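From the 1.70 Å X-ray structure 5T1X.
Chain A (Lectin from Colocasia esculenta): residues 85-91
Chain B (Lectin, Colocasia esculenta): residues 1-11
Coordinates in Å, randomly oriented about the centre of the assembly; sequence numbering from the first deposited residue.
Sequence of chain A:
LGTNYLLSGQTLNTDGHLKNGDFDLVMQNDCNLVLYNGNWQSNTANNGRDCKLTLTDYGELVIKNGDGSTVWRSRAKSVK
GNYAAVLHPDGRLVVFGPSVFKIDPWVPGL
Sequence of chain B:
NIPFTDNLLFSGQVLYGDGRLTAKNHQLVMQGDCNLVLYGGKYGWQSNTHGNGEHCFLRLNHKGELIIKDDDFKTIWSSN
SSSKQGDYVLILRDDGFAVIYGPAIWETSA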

ATOM      1  N   ALA A  85      -0.877  -6.224  -0.892  1.00 10.96           N
ATOM      2  CA  ALA A  85       0.225  -6.903  -0.202  1.00 11.73           C
ATOM      3  C   ALA A  85       1.427  -6.001  -0.384  1.00 13.67           C
ATOM      4  O   ALA A  85       1.815  -5.739  -1.521  1.00 12.42           O
ATOM      5  CB  ALA A  85       0.470  -8.293  -0.769  1.00 12.79           C
ATOM      6  N   VAL A  86       1.939  -5.435   0.712  1.00  9.96           N
ATOM      7  CA  VAL A  86       2.983  -4.405   0.675  1.00  9.18           C
ATOM      8  C   VAL A  86       4.244  -4.871   1.365  1.00 12.94           C
ATOM      9  O   VAL A  86       4.179  -5.426   2.463  1.00 11.99           O
ATOM     10  CB  VAL A  86       2.447  -3.099   1.336  1.00 12.83           C
ATOM     11  CG1 VAL A  86       3.512  -1.998   1.376  1.00 13.45           C
ATOM     12  CG2 VAL A  86       1.197  -2.596   0.625  1.00 12.53           C
ATOM     13  N   LEU A  87       5.394  -4.618   0.732  1.00 11.72           N
ATOM     14  CA  LEU A  87       6.669  -4.946   1.349  1.00 11.69           C
ATOM     15  C   LEU A  87       7.082  -3.721   2.189  1.00 14.90           C
ATOM     16  O   LEU A  87       7.528  -2.695   1.660  1.00 13.52           O
ATOM     17  CB  LEU A  87       7.723  -5.356   0.311  1.00 12.67           C
ATOM     18  CG  LEU A  87       9.104  -5.771   0.838  1.00 19.31           C
ATOM     19  CD1 LEU A  87       9.015  -6.751   1.996  1.00 20.73           C
ATOM     20  CD2 LEU A  87       9.944  -6.367  -0.270  1.00 23.50           C
ATOM     21  N   HIS A  88       6.886  -3.845   3.513  1.00 13.82           N
ATOM     22  CA  HIS A  88       7.214  -2.818   4.504  1.00 13.47           C
ATOM     23  C   HIS A  88       8.736  -2.609   4.554  1.00 16.08           C
ATOM     24  O   HIS A  88       9.473  -3.599   4.460  1.00 15.69           O
ATOM     25  CB  HIS A  88       6.679  -3.252   5.881  1.00 14.49           C
ATOM     26  CG  HIS A  88       6.667  -2.168   6.915  1.00 17.11           C
ATOM     27  ND1 HIS A  88       7.823  -1.785   7.572  1.00 18.91           N
ATOM     28  CD2 HIS A  88       5.621  -1.472   7.422  1.00 18.11           C
ATOM     29  CE1 HIS A  88       7.455  -0.840   8.424  1.00 18.69           C
ATOM     30  NE2 HIS A  88       6.139  -0.624   8.379  1.00 18.52           N
ATOM     31  N   PRO A  89       9.236  -1.350   4.720  1.00 12.34           N
ATOM     32  CA  PRO A  89      10.695  -1.126   4.762  1.00 11.73           C
ATOM     33  C   PRO A  89      11.407  -1.792   5.951  1.00 17.97           C
ATOM     34  O   PRO A  89      12.627  -1.922   5.909  1.00 17.82           O
ATOM     35  CB  PRO A  89      10.810   0.400   4.873  1.00 12.99           C
ATOM     36  CG  PRO A  89       9.520   0.826   5.505  1.00 16.90           C
ATOM     37  CD  PRO A  89       8.513  -0.066   4.832  1.00 12.72           C
ATOM     38  N   ASP A  90      10.669  -2.188   7.008  1.00 17.40           N
ATOM     39  CA  ASP A  90      11.294  -2.842   8.171  1.00 18.75           C
ATOM     40  C   ASP A  90      11.416  -4.379   7.962  1.00 22.65           C
ATOM     41  O   ASP A  90      11.814  -5.107   8.875  1.00 23.30           O
ATOM     42  CB  ASP A  90      10.586  -2.468   9.496  1.00 20.64           C
ATOM     43  CG  ASP A  90      10.912  -1.054   9.984  1.00 31.80           C
ATOM     44  OD1 ASP A  90      12.083  -0.620   9.837  1.00 33.84           O
ATOM     45  OD2 ASP A  90       9.996  -0.375  10.505  1.00 35.80           O
ATOM     46  N   GLY A  91      11.132  -4.841   6.743  1.00 19.04           N
ATOM     47  CA  GLY A  91      11.353  -6.227   6.345  1.00 19.37           C
ATOM     48  C   GLY A  91      10.279  -7.261   6.577  1.00 22.13           C
ATOM     49  O   GLY A  91      10.593  -8.396   6.956  1.00 23.73           O
TER
ATOM     50  N   ASN B   1      10.730   6.174  14.358  1.00 13.61           N
ATOM     51  CA  ASN B   1      10.056   6.523  13.114  1.00 13.34           C
ATOM     52  C   ASN B   1      10.236   5.436  12.072  1.00 16.86           C
ATOM     53  O   ASN B   1      11.276   4.791  12.031  1.00 16.47           O
ATOM     54  CB  ASN B   1      10.577   7.848  12.561  1.00 13.77           C
ATOM     55  CG  ASN B   1      10.332   9.027  13.468  1.00 16.88           C
ATOM     56  OD1 ASN B   1      10.352   8.918  14.696  1.00 12.29           O
ATOM     57  ND2 ASN B   1      10.162  10.190  12.871  1.00 11.91           N
ATOM     58  N   ILE B   2       9.236   5.270  11.206  1.00 13.66           N
ATOM     59  CA  ILE B   2       9.267   4.278  10.129  1.00 13.84           C
ATOM     60  C   ILE B   2      10.077   4.853   8.957  1.00 16.63           C
ATOM     61  O   ILE B   2       9.798   5.993   8.555  1.00 15.35           O
ATOM     62  CB  ILE B   2       7.803   3.938   9.706  1.00 17.00           C
ATOM     63  CG1 ILE B   2       6.984   3.382  10.898  1.00 16.64           C
ATOM     64  CG2 ILE B   2       7.746   2.986   8.484  1.00 17.86           C
ATOM     65  CD1 ILE B   2       5.432   3.621  10.795  1.00 23.84           C
ATOM     66  N   PRO B   3      11.017   4.092   8.337  1.00 14.87           N
ATOM     67  CA  PRO B   3      11.724   4.625   7.161  1.00 14.34           C
ATOM     68  C   PRO B   3      10.746   4.984   6.048  1.00 15.40           C
ATOM     69  O   PRO B   3       9.704   4.343   5.891  1.00 13.02           O
ATOM     70  CB  PRO B   3      12.648   3.475   6.746  1.00 16.87           C
ATOM     71  CG  PRO B   3      12.827   2.672   7.985  1.00 21.82           C
ATOM     72  CD  PRO B   3      11.480   2.725   8.653  1.00 17.76           C
ATOM     73  N   PHE B   4      11.056   6.046   5.314  1.00 13.18           N
ATOM     74  CA  PHE B   4      10.178   6.483   4.251  1.00 12.91           C
ATOM     75  C   PHE B   4      10.346   5.647   2.978  1.00 14.93           C
ATOM     76  O   PHE B   4      11.462   5.284   2.606  1.00 14.51           O
ATOM     77  CB  PHE B   4      10.434   7.969   3.943  1.00 16.09           C
ATOM     78  CG  PHE B   4       9.472   8.562   2.951  1.00 19.36           C
ATOM     79  CD1 PHE B   4       8.119   8.691   3.258  1.00 23.14           C
ATOM     80  CD2 PHE B   4       9.914   9.004   1.710  1.00 22.88           C
ATOM     81  CE1 PHE B   4       7.226   9.233   2.331  1.00 24.13           C
ATOM     82  CE2 PHE B   4       9.021   9.554   0.788  1.00 25.71           C
ATOM     83  CZ  PHE B   4       7.683   9.664   1.106  1.00 23.39           C
ATOM     84  N   THR B   5       9.219   5.384   2.297  1.00 10.62           N
ATOM     85  CA  THR B   5       9.185   4.747   0.966  1.00 10.47           C
ATOM     86  C   THR B   5       8.426   5.729   0.068  1.00 12.77           C
ATOM     87  O   THR B   5       7.386   6.242   0.481  1.00 12.27           O
ATOM     88  CB  THR B   5       8.578   3.350   1.022  1.00 14.23           C
ATOM     89  OG1 THR B   5       9.228   2.588   2.044  1.00 12.96           O
ATOM     90  CG2 THR B   5       8.681   2.620  -0.317  1.00 13.72           C
ATOM     91  N   ASP B   6       8.955   6.021  -1.115  1.00 11.21           N
ATOM     92  CA  ASP B   6       8.437   7.084  -1.983  1.00 11.07           C
ATOM     93  C   ASP B   6       6.948   7.011  -2.315  1.00 10.68           C
ATOM     94  O   ASP B   6       6.327   8.066  -2.351  1.00 10.12           O
ATOM     95  CB  ASP B   6       9.233   7.190  -3.283  1.00 13.47           C
ATOM     96  CG  ASP B   6      10.548   7.948  -3.154  1.00 29.88           C
ATOM     97  OD1 ASP B   6      10.625   8.875  -2.313  1.00 32.44           O
ATOM     98  OD2 ASP B   6      11.481   7.654  -3.934  1.00 33.60           O
ATOM     99  N   ASN B   7       6.368   5.825  -2.513  1.00  9.39           N
ATOM    100  CA  ASN B   7       4.953   5.708  -2.892  1.00  8.08           C
ATOM    101  C   ASN B   7       4.021   5.277  -1.742  1.00 11.40           C
ATOM    102  O   ASN B   7       2.848   5.004  -2.003  1.00 10.43           O
ATOM    103  CB  ASN B   7       4.816   4.707  -4.052  1.00 10.32           C
ATOM    104  CG  ASN B   7       5.276   3.304  -3.702  1.00 12.60           C
ATOM    105  OD1 ASN B   7       6.115   3.092  -2.807  1.00 11.18           O
ATOM    106  ND2 ASN B   7       4.750   2.306  -4.401  1.00 12.75           N
ATOM    107  N   LEU B   8       4.530   5.205  -0.491  1.00  8.45           N
ATOM    108  CA  LEU B   8       3.716   4.748   0.642  1.00  8.92           C
ATOM    109  C   LEU B   8       3.704   5.715   1.800  1.00 11.23           C
ATOM    110  O   LEU B   8       4.693   6.405   2.044  1.00 10.18           O
ATOM    111  CB  LEU B   8       4.273   3.412   1.190  1.00  9.20           C
ATOM    112  CG  LEU B   8       4.630   2.292   0.209  1.00 12.47           C
ATOM    113  CD1 LEU B   8       5.348   1.173   0.935  1.00 12.61           C
ATOM    114  CD2 LEU B   8       3.393   1.749  -0.504  1.00 14.09           C
ATOM    115  N   LEU B   9       2.618   5.682   2.579  1.00  8.38           N
ATOM    116  CA  LEU B   9       2.488   6.410   3.830  1.00  7.47           C
ATOM    117  C   LEU B   9       1.785   5.491   4.820  1.00 10.51           C
ATOM    118  O   LEU B   9       0.597   5.224   4.668  1.00 10.19           O
ATOM    119  CB  LEU B   9       1.757   7.764   3.667  1.00  7.96           C
ATOM    120  CG  LEU B   9       1.941   8.731   4.848  1.00 12.33           C
ATOM    121  CD1 LEU B   9       3.321   9.342   4.837  1.00 13.36           C
ATOM    122  CD2 LEU B   9       0.897   9.825   4.830  1.00 12.89           C
ATOM    123  N   PHE B  10       2.542   4.933   5.775  1.00  7.65           N
ATOM    124  CA  PHE B  10       1.973   4.037   6.773  1.00  7.28           C
ATOM    125  C   PHE B  10       1.386   4.848   7.914  1.00  8.29           C
ATOM    126  O   PHE B  10       1.788   6.007   8.121  1.00  7.93           O
ATOM    127  CB  PHE B  10       3.043   3.068   7.310  1.00  8.14           C
ATOM    128  CG  PHE B  10       3.537   2.082   6.290  1.00  8.50           C
ATOM    129  CD1 PHE B  10       2.828   0.916   6.024  1.00 10.20           C
ATOM    130  CD2 PHE B  10       4.715   2.319   5.581  1.00  9.83           C
ATOM    131  CE1 PHE B  10       3.285  -0.000   5.067  1.00 11.59           C
ATOM    132  CE2 PHE B  10       5.169   1.404   4.624  1.00 11.92           C
ATOM    133  CZ  PHE B  10       4.448   0.253   4.370  1.00 11.05           C
ATOM    134  N   SER B  11       0.438   4.249   8.661  1.00  6.76           N
ATOM    135  CA  SER B  11      -0.134   4.863   9.862  1.00  6.28           C
ATOM    136  C   SER B  11       0.983   5.413  10.759  1.00 10.71           C
ATOM    137  O   SER B  11       1.956   4.701  11.036  1.00  9.79           O
ATOM    138  CB  SER B  11      -0.937   3.827  10.653  1.00 11.04           C
ATOM    139  OG  SER B  11      -2.100   3.422   9.949  1.00 11.42           O
TER

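Two stretches of chain can be held together by apolar and aromatic packing, without hydrogen bonds between them, and this contact between the lectin chains is a clear case: no hydrogen bond crosses it, yet 387 Å² of surface is buried. The strands cross at 82°, with axes no closer than 10.2 Å, so side chains rather than backbones must fill the gap.

Apolar packing does most of this. Val86(A), in the t rotamer, points toward chain B and sets CG1 3.7 Å from CD1 of Leu8(B) and 3.9 Å from CZ of Phe10(B); branched and aromatic groups without polar atoms suit so enclosed a site. Pro89(A) is covered most. Its compact ring reaches several neighbours: CD lies 3.7 Å from CE2 of Phe10(B), CB 4.0 Å from CB of Pro3(B), and CG 4.1 Å from CG2 of Ile2(B).

The aromatic contact is oblique. The rings of His88(A) and Phe10(B) have centroids 4.5 Å apart and planes at 41°; CD2 of His88(A) lies over one face of the Phe10(B) ring, 3.6 Å from CE1 of Phe10(B).

The hydrogen bonds inside each stretch set its shape. Asp90(A) N donates to ND1 of His88(A) at 2.9 Å, tying down the imidazole that packs against Phe10(B). In chain B, Leu8(B) N bonds to Thr5(B) O at 3.2 Å, closing a type I turn that leads into the strand.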